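Local atomic coordinates of MccF (Escherichia coli, PDB entry 4IIY), a protein that probably protects its producer from the antibiotic microcin C7, acting as a peptidase of the S66 (LD-carboxypeptidase) family. Residues Y164-I169 with M342-L347; P203-D208 with L224-C229; L300-L305 with S337-M342. The protein carries 1 engineered substitution. All blocks are in the same frame, centred on the assembly; numbering follows the deposited sequence.

Following the chain from its N terminus, interaction 1 opens first, at 164-169, and closes last, at 342-347, enclosing 172 residues. Interactions 2 and 3 both nest inside that loop and follow one another in series: 203-208 meets 224-229 across a 15-residue excursion, and later 300-305 meets 337-342 across 31 residues. Interactions 1 and 3 share M342, and their centres are 11 Å apart. Interactions 2 and 3 touch directly, for instance where S207 N approaches H340 O. Interaction 1 completes the six-stranded sheet, interaction 2 forms a two-stranded ribbon near the surface, and interaction 3 joins loops that leave the eight-stranded sheet beside the bound inhibitor.

Interaction 1 (Y164-I169 with M342-L347); sequences YGPALI and MLTLPL
Y164 and M342, the two residues that bury most surface here, cross at about a right angle, with the methyl CE of M342 lying 3.9 Å from CD2 of the Y164 ring in an oblique approach. The methionine chain is fully extended, and with CG anti to the backbone N (chi1 -173°) it reaches over the backbone of the opposite segment: SD comes to 3.6 Å from the carbonyl carbon C of G165, and CE also touches G165 CA. The same sulfur continues onto the P166 ring, at 4.2 Å from CD. Backbone evidence places Y164 in a sheet. Its N donates to L345 O over 2.8 Å, while L345 N returns a bond to Y164 O over 2.9 Å, the two making an antiparallel hydrogen-bonded pair. Through this pair strand 345-347, late in the sequence, becomes an outermost strand of the six-stranded mixed sheet; strand 162-164 lies between it and the parallel strand 140-143. Y164 and L345 share a face of that sheet, where CB of Y164 also packs against CD1 of L347 at 4.1 Å. The tyrosine hydroxyl points elsewhere, bonding to E270, a predicted charge-relay residue, and to the backbone N of A145, the engineered residue at the predicted nucleophile position. F268 meets the Y164 ring edge-to-face. Beyond the sheet pair, P166 and T344 cross at about a right angle, and CD of P166 lies 3.2 Å from OG1 of T344. G165 sits beside this meeting: a CB on it would come close to the same OG1 and collide with P166 CD. L343 O is buried here without any polar partner in the model; Y164 O lies 3.8 Å from it.

Interaction 2 (P203-D208 with L224-C229); sequences PEKWSD and LYKNNC
ND2 of N227 is held by two acceptors: P203 O across the contact, at 2.9 Å and nearly straight (168°), and a carboxylate oxygen of D335. The bond to P203 lies in the amide plane of N227 and uses a lone pair of the carbonyl. The other end of the amide, OD1, receives C229 N in an Asx turn and also the amino group of K302. W206 and Y225 form the hydrogen-bonded pair of a two-stranded antiparallel ribbon, with W206 N to Y225 O at 3.0 Å and Y225 N to W206 O at 2.8 Å. The indole, its CG between backbone N and carbonyl (chi1 64°), turns over its neighbour: Y225 CB sits over the five-membered ring, 3.7 Å from its centroid, while the two aromatic rings meet obliquely. NE1 donates to K226 O at 3.0 Å from above the carbonyl plane, and K302 makes a cation-pi contact with the indole. An alanine at W206 is likely to leave K226 O without this donor and Y225 CB without the ring beneath it. Farther along, a water joins D208 OD1 to Y225 OH, while the other carboxylate oxygen, OD2, accepts from the backbone N of L305.

Interaction 3 (L300-L305 with S337-M342); sequences LGKHEL and SHTHPM. With 1EI (5'-O-(L-alpha-glutamylsulfamoyl)inosine), chain K; EDO (1,2-ethanediol), chain L.
The active-site loop that carries H338, a predicted member of the charge relay system, meets the segment leaving strand 297-301, and the two together line the pocket of the bound glutamylsulfamoyl inosine. E304 reaches the inhibitor with an extended chain, CG anti to its own N (chi1 175°), which lets its carboxylate take both ribose hydroxyls: O3' donates to OE1 over 2.7 Å and O2' to OE2 over 2.9 Å. OE1 is shared with the hydroxyl of S272 and lies 3.3 Å from CB of H338, whose ring plane is turned 42° from the carboxylate. On the far end of that imidazole, NE2 accepts a bond from the amino N of the inhibitor at 3.1 Å, while ND1 is bonded to E270, so both ring nitrogens are engaged and the rotation of the ring is well defined. Behind these groups the backbones are joined through S337: its OG donates to K302 O, 2.8 Å away, on a lone pair in the carbonyl plane, and accepts from T339 N at 3.3 Å in an ST turn. A water adds a second link, accepting from E304 N and H338 N, each at 3.0 Å. K302 CB packs on the T339 side chain, its amino group forming a salt bridge with D335. Strand 297-301 runs between strands 266-270 and 330-334 of the eight-stranded sheet, and beyond H338 the loop passes along helix 178-191, which H340 and P341 touch, before reaching strand 345-347.

Interaction 1 (Y164-I169 with M342-L347)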
loop_
_atom_site.group_PDB
_atom_site.type_symbol
_atom_site.label_atom_id
_atom_site.label_comp_id
_atom_site.label_asym_id
_atom_site.label_seq_id
_atom_site.Cartn_x
_atom_site.Cartn_y
_atom_site.Cartn_z
ATOM N N TYR B 164 17.303 -10.231 5.207
ATOM C CA TYR B 164 16.174 -9.821 6.028
ATOM C C TYR B 164 16.560 -10.154 7.456
ATOM O O TYR B 164 16.687 -11.328 7.804
ATOM C CB TYR B 164 14.888 -10.564 5.639
ATOM C CG TYR B 164 13.662 -9.720 5.911
ATOM C CD1 TYR B 164 13.370 -8.639 5.087
ATOM C CD2 TYR B 164 12.830 -9.956 7.005
ATOM C CE1 TYR B 164 12.292 -7.836 5.315
ATOM C CE2 TYR B 164 11.721 -9.148 7.249
ATOM C CZ TYR B 164 11.467 -8.084 6.389
ATOM O OH TYR B 164 10.404 -7.218 6.582
ATOM N N GLY B 165 16.775 -9.144 8.285
ATOM C CA GLY B 165 17.291 -9.392 9.613
ATOM C C GLY B 165 17.387 -8.116 10.413
ATOM O O GLY B 165 16.804 -7.095 10.041
ATOM N N PRO B 166 18.126 -8.169 11.530
ATOM C CA PRO B 166 18.150 -7.071 12.498
ATOM C C PRO B 166 18.452 -5.685 11.946
ATOM O O PRO B 166 19.341 -5.503 11.107
ATOM C CB PRO B 166 19.282 -7.476 13.448
ATOM C CG PRO B 166 19.269 -8.956 13.427
ATOM C CD PRO B 166 18.766 -9.383 12.068
ATOM N N ALA B 167 17.700 -4.717 12.462
ATOM C CA ALA B 167 18.022 -3.299 12.381
ATOM C C ALA B 167 18.497 -2.861 13.764
ATOM O O ALA B 167 18.020 -3.353 14.792
ATOM C CB ALA B 167 16.807 -2.492 11.933
ATOM N N LEU B 168 19.441 -1.933 13.797
ATOM C CA LEU B 168 20.147 -1.610 15.023
ATOM C C LEU B 168 19.223 -1.255 16.187
ATOM O O LEU B 168 19.364 -1.803 17.289
ATOM C CB LEU B 168 21.132 -0.484 14.738
ATOM C CG LEU B 168 21.930 0.069 15.923
ATOM C CD1 LEU B 168 22.799 -0.993 16.545
ATOM C CD2 LEU B 168 22.756 1.280 15.476
ATOM N N ILE B 169 18.284 -0.356 15.939
ATOM C CA ILE B 169 17.453 0.180 17.011
ATOM C C ILE B 169 16.380 -0.810 17.500
ATOM O O ILE B 169 16.386 -1.203 18.670
ATOM C CB ILE B 169 16.895 1.586 16.653
ATOM C CG1 ILE B 169 18.058 2.564 16.431
ATOM C CG2 ILE B 169 15.939 2.080 17.733
ATOM C CD1 ILE B 169 17.627 3.948 15.963
ATOM N N MET B 342 14.242 -12.251 16.457
ATOM C CA MET B 342 14.223 -12.259 15.007
ATOM C C MET B 342 15.418 -13.038 14.467
ATOM O O MET B 342 16.551 -12.802 14.883
ATOM C CB MET B 342 14.284 -10.821 14.501
ATOM C CG MET B 342 14.100 -10.708 13.010
ATOM S SD MET B 342 14.576 -9.083 12.386
ATOM C CE MET B 342 13.895 -9.289 10.740
ATOM N N LEU B 343 15.154 -13.964 13.551
ATOM C CA LEU B 343 16.203 -14.706 12.864
ATOM C C LEU B 343 16.675 -13.911 11.644
ATOM O O LEU B 343 15.955 -13.044 11.143
ATOM C CB LEU B 343 15.664 -16.065 12.413
ATOM C CG LEU B 343 15.061 -16.918 13.538
ATOM C CD1 LEU B 343 14.343 -18.139 12.977
ATOM C CD2 LEU B 343 16.128 -17.338 14.540
ATOM N N THR B 344 17.877 -14.212 11.169
ATOM C CA THR B 344 18.457 -13.582 9.984
ATOM C C THR B 344 18.278 -14.508 8.776
ATOM O O THR B 344 18.611 -15.702 8.859
ATOM C CB THR B 344 19.946 -13.269 10.224
ATOM O OG1 THR B 344 20.059 -12.228 11.201
ATOM C CG2 THR B 344 20.618 -12.810 8.941
ATOM N N LEU B 345 17.772 -13.965 7.664
ATOM C CA LEU B 345 17.434 -14.753 6.475
ATOM C C LEU B 345 18.031 -14.144 5.203
ATOM O O LEU B 345 17.703 -13.012 4.839
ATOM C CB LEU B 345 15.914 -14.795 6.318
ATOM C CG LEU B 345 15.359 -15.551 5.113
ATOM C CD1 LEU B 345 15.562 -17.045 5.277
ATOM C CD2 LEU B 345 13.880 -15.233 4.919
ATOM N N PRO B 346 18.899 -14.884 4.501
ATOM C CA PRO B 346 19.342 -14.383 3.194
ATOM C C PRO B 346 18.182 -14.455 2.199
ATOM O O PRO B 346 17.438 -15.443 2.182
ATOM C CB PRO B 346 20.455 -15.362 2.803
ATOM C CG PRO B 346 20.084 -16.644 3.494
ATOM C CD PRO B 346 19.458 -16.212 4.812
ATOM N N LEU B 347 18.020 -13.416 1.391
ATOM C CA LEU B 347 16.999 -13.385 0.349
ATOM C C LEU B 347 17.606 -13.633 -1.029
ATOM O O LEU B 347 18.665 -13.094 -1.353
ATOM C CB LEU B 347 16.302 -12.027 0.339
ATOM C CG LEU B 347 15.575 -11.627 1.621
ATOM C CD1 LEU B 347 15.153 -10.173 1.550
ATOM C CD2 LEU B 347 14.378 -12.516 1.838
#

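Interaction 2 (P203-D208 with L224-C229)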
loop_
_atom_site.group_PDB
_atom_site.type_symbol
_atom_site.label_atom_id
_atom_site.label_comp_id
_atom_site.label_asym_id
_atom_site.label_seq_id
_atom_site.Cartn_x
_atom_site.Cartn_y
_atom_site.Cartn_z
ATOM N N PRO B 203 13.059 -20.481 17.976
ATOM C CA PRO B 203 13.026 -19.822 19.289
ATOM C C PRO B 203 11.993 -20.461 20.214
ATOM O O PRO B 203 10.877 -20.762 19.803
ATOM C CB PRO B 203 12.633 -18.383 18.946
ATOM C CG PRO B 203 13.165 -18.194 17.559
ATOM C CD PRO B 203 12.944 -19.512 16.875
ATOM N N GLU B 204 12.377 -20.664 21.470
ATOM C CA GLU B 204 11.491 -21.323 22.423
ATOM C C GLU B 204 10.315 -20.435 22.794
ATOM O O GLU B 204 9.200 -20.922 22.983
ATOM C CB GLU B 204 12.260 -21.739 23.676
ATOM C CG GLU B 204 13.245 -22.870 23.419
ATOM C CD GLU B 204 13.941 -23.355 24.676
ATOM O OE1 GLU B 204 14.179 -22.537 25.591
ATOM O OE2 GLU B 204 14.254 -24.564 24.746
ATOM N N LYS B 205 10.562 -19.132 22.874
ATOM C CA LYS B 205 9.537 -18.168 23.255
ATOM C C LYS B 205 9.680 -16.931 22.385
ATOM O O LYS B 205 10.770 -16.647 21.872
ATOM C CB LYS B 205 9.700 -17.760 24.720
ATOM C CG LYS B 205 9.581 -18.891 25.728
ATOM C CD LYS B 205 8.144 -19.325 25.884
ATOM C CE LYS B 205 8.012 -20.386 26.964
ATOM N NZ LYS B 205 8.453 -19.886 28.292
ATOM N N TRP B 206 8.586 -16.191 22.235
ATOM C CA TRP B 206 8.584 -14.970 21.432
ATOM C C TRP B 206 7.584 -13.984 22.015
ATOM O O TRP B 206 6.759 -14.343 22.864
ATOM C CB TRP B 206 8.219 -15.280 19.972
ATOM C CG TRP B 206 6.828 -15.823 19.822
ATOM C CD1 TRP B 206 6.410 -17.115 20.056
ATOM C CD2 TRP B 206 5.655 -15.087 19.449
ATOM N NE1 TRP B 206 5.062 -17.217 19.831
ATOM C CE2 TRP B 206 4.573 -15.993 19.463
ATOM C CE3 TRP B 206 5.415 -13.755 19.097
ATOM C CZ2 TRP B 206 3.279 -15.608 19.139
ATOM C CZ3 TRP B 206 4.128 -13.378 18.778
ATOM C CH2 TRP B 206 3.076 -14.300 18.802
ATOM N N SER B 207 7.655 -12.734 21.577
ATOM C CA SER B 207 6.673 -11.739 21.984
ATOM C C SER B 207 6.499 -10.694 20.902
ATOM O O SER B 207 7.384 -10.489 20.066
ATOM C CB SER B 207 7.079 -11.039 23.284
ATOM O OG SER B 207 5.981 -10.305 23.826
ATOM N N ASP B 208 5.360 -10.015 20.946
ATOM C CA ASP B 208 5.107 -8.887 20.068
ATOM C C ASP B 208 4.602 -7.658 20.814
ATOM O O ASP B 208 4.181 -6.696 20.183
ATOM C CB ASP B 208 4.128 -9.257 18.942
ATOM C CG ASP B 208 2.744 -9.630 19.452
ATOM O OD1 ASP B 208 2.575 -9.793 20.687
ATOM O OD2 ASP B 208 1.822 -9.790 18.611
ATOM N N LEU B 224 5.747 -13.811 27.320
ATOM C CA LEU B 224 6.510 -14.736 26.487
ATOM C C LEU B 224 5.616 -15.876 26.040
ATOM O O LEU B 224 5.154 -16.676 26.858
ATOM C CB LEU B 224 7.713 -15.284 27.245
ATOM C CG LEU B 224 8.756 -14.234 27.609
ATOM C CD1 LEU B 224 9.823 -14.818 28.527
ATOM C CD2 LEU B 224 9.373 -13.648 26.348
ATOM N N TYR B 225 5.365 -15.937 24.740
ATOM C CA TYR B 225 4.499 -16.941 24.154
ATOM C C TYR B 225 5.286 -18.166 23.732
ATOM O O TYR B 225 6.389 -18.053 23.204
ATOM C CB TYR B 225 3.844 -16.358 22.908
ATOM C CG TYR B 225 2.927 -15.184 23.145
ATOM C CD1 TYR B 225 1.887 -15.256 24.061
ATOM C CD2 TYR B 225 3.086 -14.007 22.427
ATOM C CE1 TYR B 225 1.035 -14.183 24.262
ATOM C CE2 TYR B 225 2.247 -12.931 22.620
ATOM C CZ TYR B 225 1.220 -13.026 23.539
ATOM O OH TYR B 225 0.367 -11.963 23.738
ATOM N N LYS B 226 4.707 -19.345 23.926
ATOM C CA LYS B 226 5.268 -20.540 23.315
ATOM C C LYS B 226 5.216 -20.399 21.792
ATOM O O LYS B 226 4.310 -19.771 21.244
ATOM C CB LYS B 226 4.501 -21.788 23.754
ATOM C CG LYS B 226 4.640 -22.102 25.238
ATOM C CD LYS B 226 5.958 -22.803 25.538
ATOM C CE LYS B 226 6.150 -23.013 27.036
ATOM N NZ LYS B 226 4.977 -23.670 27.677
ATOM N N ASN B 227 6.178 -21.005 21.112
ATOM C CA ASN B 227 6.212 -20.897 19.661
ATOM C C ASN B 227 5.120 -21.715 19.002
ATOM O O ASN B 227 5.118 -22.941 19.079
ATOM C CB ASN B 227 7.579 -21.271 19.110
ATOM C CG ASN B 227 7.853 -20.600 17.790
ATOM O OD1 ASN B 227 6.963 -20.489 16.944
ATOM N ND2 ASN B 227 9.065 -20.095 17.630
ATOM N N ASN B 228 4.197 -21.020 18.348
ATOM C CA ASN B 228 3.035 -21.648 17.734
ATOM C C ASN B 228 3.115 -21.704 16.210
ATOM O O ASN B 228 2.091 -21.785 15.528
ATOM C CB ASN B 228 1.752 -20.943 18.178
ATOM C CG ASN B 228 1.724 -19.478 17.792
ATOM O OD1 ASN B 228 2.755 -18.887 17.465
ATOM N ND2 ASN B 228 0.537 -18.879 17.831
ATOM N N CYS B 229 4.325 -21.649 15.670
ATOM C CA CYS B 229 4.569 -21.830 14.241
ATOM C C CYS B 229 3.899 -23.125 13.768
ATOM O O CYS B 229 3.949 -24.136 14.487
ATOM C CB CYS B 229 6.085 -21.894 14.021
ATOM S SG CYS B 229 6.680 -21.866 12.322
HETATM O O HOH W 1 7.897 -22.982 22.387
HETATM O O HOH W 2 0.282 -9.995 21.803
#

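Interaction 3 (L300-L305 with S337-M342)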
loop_
_atom_site.group_PDB
_atom_site.type_symbol
_atom_site.label_atom_id
_atom_site.label_comp_id
_atom_site.label_asym_id
_atom_site.label_seq_id
_atom_site.Cartn_x
_atom_site.Cartn_y
_atom_site.Cartn_z
ATOM N N LEU B 300 4.937 -17.299 5.984
ATOM C CA LEU B 300 4.377 -16.125 6.642
ATOM C C LEU B 300 5.181 -15.865 7.907
ATOM O O LEU B 300 5.226 -16.718 8.812
ATOM C CB LEU B 300 2.915 -16.350 7.036
ATOM C CG LEU B 300 1.924 -16.718 5.932
ATOM C CD1 LEU B 300 0.549 -16.957 6.539
ATOM C CD2 LEU B 300 1.853 -15.635 4.856
ATOM N N GLY B 301 5.833 -14.709 7.992
ATOM C CA GLY B 301 6.450 -14.319 9.248
ATOM C C GLY B 301 5.375 -14.037 10.290
ATOM O O GLY B 301 4.256 -13.631 9.949
ATOM N N LYS B 302 5.684 -14.241 11.568
ATOM C CA LYS B 302 4.712 -13.885 12.602
ATOM C C LYS B 302 4.335 -12.411 12.452
ATOM O O LYS B 302 5.204 -11.552 12.307
ATOM C CB LYS B 302 5.269 -14.118 14.008
ATOM C CG LYS B 302 5.483 -15.579 14.388
ATOM C CD LYS B 302 5.758 -15.691 15.891
ATOM C CE LYS B 302 5.753 -17.128 16.376
ATOM N NZ LYS B 302 6.856 -17.923 15.772
ATOM N N HIS B 303 3.045 -12.119 12.547
ATOM C CA HIS B 303 2.526 -10.769 12.364
ATOM C C HIS B 303 2.425 -10.053 13.706
ATOM O O HIS B 303 1.626 -10.449 14.561
ATOM C CB HIS B 303 1.127 -10.845 11.733
ATOM C CG HIS B 303 0.614 -9.534 11.214
ATOM N ND1 HIS B 303 0.262 -9.358 9.895
ATOM C CD2 HIS B 303 0.368 -8.348 11.831
ATOM C CE1 HIS B 303 -0.156 -8.113 9.710
ATOM N NE2 HIS B 303 -0.106 -7.480 10.871
ATOM N N GLU B 304 3.200 -8.991 13.904
ATOM C CA GLU B 304 3.198 -8.234 15.158
ATOM C C GLU B 304 1.839 -7.572 15.407
ATOM O O GLU B 304 1.398 -6.743 14.611
ATOM C CB GLU B 304 4.284 -7.161 15.088
ATOM C CG GLU B 304 4.329 -6.197 16.271
ATOM C CD GLU B 304 5.327 -5.063 16.073
ATOM O OE1 GLU B 304 5.502 -4.580 14.935
ATOM O OE2 GLU B 304 5.967 -4.661 17.073
ATOM N N LEU B 305 1.175 -7.943 16.502
ATOM C CA LEU B 305 -0.049 -7.267 16.939
ATOM C C LEU B 305 -1.085 -7.149 15.811
ATOM O O LEU B 305 -1.633 -6.080 15.553
ATOM C CB LEU B 305 0.290 -5.900 17.544
ATOM C CG LEU B 305 1.217 -5.945 18.763
ATOM C CD1 LEU B 305 1.693 -4.558 19.159
ATOM C CD2 LEU B 305 0.510 -6.619 19.928
ATOM N N SER B 337 10.563 -11.400 11.301
ATOM C CA SER B 337 9.491 -10.430 11.147
ATOM C C SER B 337 9.691 -9.330 12.174
ATOM O O SER B 337 10.814 -9.114 12.630
ATOM C CB SER B 337 8.136 -11.113 11.339
ATOM O OG SER B 337 7.969 -11.525 12.682
ATOM N N HIS B 338 8.612 -8.633 12.531
ATOM C CA HIS B 338 8.677 -7.589 13.547
ATOM C C HIS B 338 8.590 -8.138 14.979
ATOM O O HIS B 338 8.747 -7.377 15.940
ATOM C CB HIS B 338 7.544 -6.583 13.360
ATOM C CG HIS B 338 7.703 -5.662 12.188
ATOM N ND1 HIS B 338 7.732 -6.089 10.875
ATOM C CD2 HIS B 338 7.776 -4.312 12.143
ATOM C CE1 HIS B 338 7.834 -5.036 10.075
ATOM N NE2 HIS B 338 7.863 -3.948 10.821
ATOM N N THR B 339 8.307 -9.429 15.147
ATOM C CA THR B 339 8.263 -9.998 16.497
ATOM C C THR B 339 9.682 -10.265 17.020
ATOM O O THR B 339 10.637 -10.306 16.251
ATOM C CB THR B 339 7.415 -11.279 16.539
ATOM O OG1 THR B 339 7.982 -12.259 15.657
ATOM C CG2 THR B 339 5.984 -10.994 16.088
ATOM N N HIS B 340 9.813 -10.416 18.336
ATOM C CA HIS B 340 11.093 -10.739 18.976
ATOM C C HIS B 340 11.042 -12.155 19.530
ATOM O O HIS B 340 10.033 -12.556 20.117
ATOM C CB HIS B 340 11.395 -9.767 20.121
ATOM C CG HIS B 340 11.624 -8.364 19.662
ATOM N ND1 HIS B 340 12.855 -7.904 19.243
ATOM C CD2 HIS B 340 10.767 -7.323 19.528
ATOM C CE1 HIS B 340 12.746 -6.639 18.880
ATOM N NE2 HIS B 340 11.491 -6.262 19.042
ATOM N N PRO B 341 12.123 -12.923 19.371
ATOM C CA PRO B 341 13.375 -12.580 18.687
ATOM C C PRO B 341 13.239 -12.733 17.174
ATOM O O PRO B 341 12.248 -13.272 16.677
ATOM C CB PRO B 341 14.351 -13.617 19.240
ATOM C CG PRO B 341 13.494 -14.833 19.429
ATOM C CD PRO B 341 12.136 -14.310 19.871
ATOM N N MET B 342 14.242 -12.251 16.457
ATOM C CA MET B 342 14.223 -12.259 15.007
ATOM C C MET B 342 15.418 -13.038 14.467
ATOM O O MET B 342 16.551 -12.802 14.883
ATOM C CB MET B 342 14.284 -10.821 14.501
ATOM C CG MET B 342 14.100 -10.708 13.010
ATOM S SD MET B 342 14.576 -9.083 12.386
ATOM C CE MET B 342 13.895 -9.289 10.740
HETATM O O6 1EI K . 7.097 3.995 20.080
HETATM C C6 1EI K . 7.208 2.766 19.872
HETATM N N1 1EI K . 6.811 1.861 20.789
HETATM C C2 1EI K . 6.927 0.538 20.581
HETATM N N3 1EI K . 7.445 0.012 19.458
HETATM C C5 1EI K . 7.785 2.269 18.610
HETATM C C4 1EI K . 7.879 0.819 18.466
HETATM N N7 1EI K . 8.294 2.805 17.482
HETATM C C8 1EI K . 8.677 1.784 16.679
HETATM N N9 1EI K . 8.424 0.607 17.274
HETATM C "C1'" 1EI K . 8.688 -0.729 16.715
HETATM O "O4'" 1EI K . 9.822 -0.732 15.860
HETATM C "C2'" 1EI K . 7.514 -1.125 15.845
HETATM O "O2'" 1EI K . 6.549 -1.837 16.621
HETATM C "C3'" 1EI K . 8.147 -2.000 14.787
HETATM O "O3'" 1EI K . 7.896 -3.370 15.089
HETATM C "C4'" 1EI K . 9.642 -1.755 14.884
HETATM C "C5'" 1EI K . 10.239 -1.341 13.545
HETATM O "O5'" 1EI K . 9.678 -0.103 13.098
HETATM S SBF 1EI K . 9.854 0.288 11.625
HETATM O OAE 1EI K . 9.910 1.731 11.535
HETATM O OAF 1EI K . 11.075 -0.332 11.184
HETATM N NAQ 1EI K . 8.640 -0.306 10.870
HETATM C C 1EI K . 8.448 -0.324 9.534
HETATM O O 1EI K . 9.199 0.108 8.666
HETATM C CA 1EI K . 7.186 -0.987 9.061
HETATM N N 1EI K . 6.352 -1.371 10.186
HETATM C CB 1EI K . 6.444 -0.060 8.104
HETATM C CG 1EI K . 5.786 -0.847 6.974
HETATM C CD 1EI K . 4.483 -1.457 7.439
HETATM O OE1 1EI K . 4.273 -1.576 8.664
HETATM O OE2 1EI K . 3.666 -1.817 6.574
HETATM C C1 EDO L . 2.352 -12.184 7.603
HETATM O O1 EDO L . 2.911 -11.511 8.745
HETATM C C2 EDO L . 0.861 -12.436 7.767
HETATM O O2 EDO L . 0.154 -11.187 7.738
HETATM O O HOH W 3 5.617 -8.899 12.150
HETATM O O HOH W 4 7.429 -6.947 18.434
#